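Local coordinates for periplasmic molybdate-binding protein (Azotobacter vinelandii, PDB 1ATG) that binds molybdate or tungstate in a cleft between its two domains and probably serves an ABC transporter as its periplasmic receptor, at residues 82-87 with 158-163. Residues are numbered along the deposited sequence; the frame is centred on the assembly and turned at random.
Sequences LVLWSA and ADLGFV. With ACT (acetate ion), chain C.
Val-83 and Trp-85 pair with Val-163 and Gly-161 as hydrogen-bonded positions of an antiparallel strand pair, in the sheet of one domain of a periplasmic-binding-protein fold. Four backbone bonds define the register: Val-83 N to Val-163 O, Val-163 N to Val-83 O, Trp-85 N to Gly-161 O, and Gly-161 N to Trp-85 O at 2.9 Å, where N-H...O bends to 138°. Leu-84 and Phe-162 face each other at the non-hydrogen-bonded position between them. Leu-84 CD1 lies over one face of the Phe-162 ring, offset toward its rim, 4.2 Å from the centroid and 13° off the normal, which qualifies as a CH-pi contact. With CG of Leu-82 anti to the backbone N, its CD1 branch comes to Phe-162 CD1 at 3.9 Å. Val-124 of helix 116-127 and Ile-107 of strand 107-110 also pack on Phe-162, so this face joins sheet to helix, and its Leu-82 end belongs to the second shell of the anion pocket, the Leu-82 side chain lying about 4 Å from that of Tyr-117 and about 8 Å from the bound tungstate. On the other face Val-163 CG2 meets Trp-85 CB at 3.9 Å, while the indole ring lies nearly parallel to that of His-150 in helix 146-154 and gives its NE1 hydrogen to Pro-176 O.

Where the pairing ends, a water bridges Ala-87 N and Ala-158 O. Asp-159 N donates to O of an acetate ion at 2.9 Å, the ion probably coming from the crystallisation liquor, and OD2 forms a salt bridge with Arg-105. An alanine at Asp-159 would probably leave the Arg-105 guanidinium without this carboxylate mate. Ser-86 OG donates to Asp-159 O at 2.8 Å, the C=O...OG angle being 165°.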
loop_
_atom_site.group_PDB
_atom_site.type_symbol
_atom_site.label_atom_id
_atom_site.label_comp_id
_atom_site.label_asym_id
_atom_site.label_seq_id
_atom_site.Cartn_x
_atom_site.Cartn_y
_atom_site.Cartn_z
ATOM N N LEU A 82 6.202 5.683 -2.813
ATOM C CA LEU A 82 6.075 6.414 -1.558
ATOM C C LEU A 82 6.016 7.907 -1.813
ATOM O O LEU A 82 6.744 8.459 -2.661
ATOM C CB LEU A 82 7.314 6.115 -0.712
ATOM C CG LEU A 82 7.336 6.759 0.676
ATOM C CD1 LEU A 82 6.278 6.177 1.602
ATOM C CD2 LEU A 82 8.721 6.545 1.278
ATOM N N VAL A 83 5.178 8.607 -1.047
ATOM C CA VAL A 83 5.068 10.047 -1.171
ATOM C C VAL A 83 5.047 10.711 0.199
ATOM O O VAL A 83 4.350 10.213 1.116
ATOM C CB VAL A 83 3.791 10.505 -1.907
ATOM C CG1 VAL A 83 3.963 11.949 -2.381
ATOM C CG2 VAL A 83 3.400 9.631 -3.078
ATOM N N LEU A 84 5.804 11.776 0.361
ATOM C CA LEU A 84 5.654 12.648 1.525
ATOM C C LEU A 84 4.578 13.669 1.132
ATOM O O LEU A 84 4.707 14.340 0.083
ATOM C CB LEU A 84 6.958 13.371 1.828
ATOM C CG LEU A 84 6.851 14.386 2.979
ATOM C CD1 LEU A 84 6.589 13.696 4.306
ATOM C CD2 LEU A 84 8.124 15.216 3.051
ATOM N N TRP A 85 3.514 13.749 1.901
ATOM C CA TRP A 85 2.373 14.567 1.528
ATOM C C TRP A 85 1.970 15.446 2.693
ATOM O O TRP A 85 2.120 15.107 3.859
ATOM C CB TRP A 85 1.216 13.611 1.185
ATOM C CG TRP A 85 -0.044 14.248 0.685
ATOM C CD1 TRP A 85 -0.159 15.196 -0.301
ATOM C CD2 TRP A 85 -1.369 14.004 1.165
ATOM N NE1 TRP A 85 -1.483 15.525 -0.470
ATOM C CE2 TRP A 85 -2.246 14.824 0.413
ATOM C CE3 TRP A 85 -1.920 13.164 2.132
ATOM C CZ2 TRP A 85 -3.618 14.817 0.616
ATOM C CZ3 TRP A 85 -3.293 13.166 2.316
ATOM C CH2 TRP A 85 -4.133 13.981 1.555
ATOM N N SER A 86 1.405 16.599 2.343
ATOM C CA SER A 86 0.695 17.441 3.273
ATOM C C SER A 86 -0.595 17.901 2.579
ATOM O O SER A 86 -0.581 18.199 1.376
ATOM C CB SER A 86 1.481 18.667 3.722
ATOM O OG SER A 86 0.705 19.503 4.588
ATOM N N ALA A 87 -1.655 18.071 3.352
ATOM C CA ALA A 87 -2.864 18.699 2.826
ATOM C C ALA A 87 -2.597 20.187 2.581
ATOM O O ALA A 87 -3.360 20.814 1.832
ATOM C CB ALA A 87 -4.038 18.530 3.783
ATOM N N ALA A 158 -2.274 15.354 11.053
ATOM C CA ALA A 158 -0.830 15.381 10.932
ATOM C C ALA A 158 -0.457 16.389 9.837
ATOM O O ALA A 158 -0.988 16.282 8.726
ATOM C CB ALA A 158 -0.217 14.024 10.593
ATOM N N ASP A 159 0.436 17.323 10.106
ATOM C CA ASP A 159 0.900 18.258 9.095
ATOM C C ASP A 159 1.500 17.513 7.907
ATOM O O ASP A 159 1.273 17.932 6.778
ATOM C CB ASP A 159 1.941 19.209 9.704
ATOM C CG ASP A 159 1.356 20.276 10.607
ATOM O OD1 ASP A 159 0.187 20.703 10.409
ATOM O OD2 ASP A 159 2.080 20.751 11.511
ATOM N N LEU A 160 2.285 16.477 8.166
ATOM C CA LEU A 160 2.928 15.696 7.120
ATOM C C LEU A 160 2.530 14.238 7.255
ATOM O O LEU A 160 2.223 13.790 8.364
ATOM C CB LEU A 160 4.454 15.764 7.251
ATOM C CG LEU A 160 5.107 17.140 7.174
ATOM C CD1 LEU A 160 6.623 16.975 7.245
ATOM C CD2 LEU A 160 4.726 17.900 5.909
ATOM N N GLY A 161 2.706 13.483 6.172
ATOM C CA GLY A 161 2.519 12.039 6.264
ATOM C C GLY A 161 3.234 11.340 5.124
ATOM O O GLY A 161 3.412 11.897 4.044
ATOM N N PHE A 162 3.630 10.094 5.391
ATOM C CA PHE A 162 4.158 9.211 4.351
ATOM C C PHE A 162 3.029 8.296 3.907
ATOM O O PHE A 162 2.478 7.511 4.690
ATOM C CB PHE A 162 5.353 8.405 4.835
ATOM C CG PHE A 162 6.678 9.094 4.710
ATOM C CD1 PHE A 162 7.151 9.492 3.472
ATOM C CD2 PHE A 162 7.462 9.350 5.828
ATOM C CE1 PHE A 162 8.377 10.112 3.350
ATOM C CE2 PHE A 162 8.694 9.952 5.710
ATOM C CZ PHE A 162 9.164 10.349 4.469
ATOM N N VAL A 163 2.617 8.462 2.640
ATOM C CA VAL A 163 1.457 7.779 2.096
ATOM C C VAL A 163 1.770 7.106 0.768
ATOM O O VAL A 163 2.884 7.227 0.250
ATOM C CB VAL A 163 0.276 8.767 1.930
ATOM C CG1 VAL A 163 -0.096 9.470 3.238
ATOM C CG2 VAL A 163 0.579 9.809 0.860
HETATM C C ACT C . -0.027 18.228 13.601
HETATM O O ACT C . 0.901 17.802 12.882
HETATM O OXT ACT C . 0.048 18.164 14.864
HETATM C CH3 ACT C . -1.236 18.872 13.010
HETATM O O HOH W 1 -1.789 17.508 6.212
#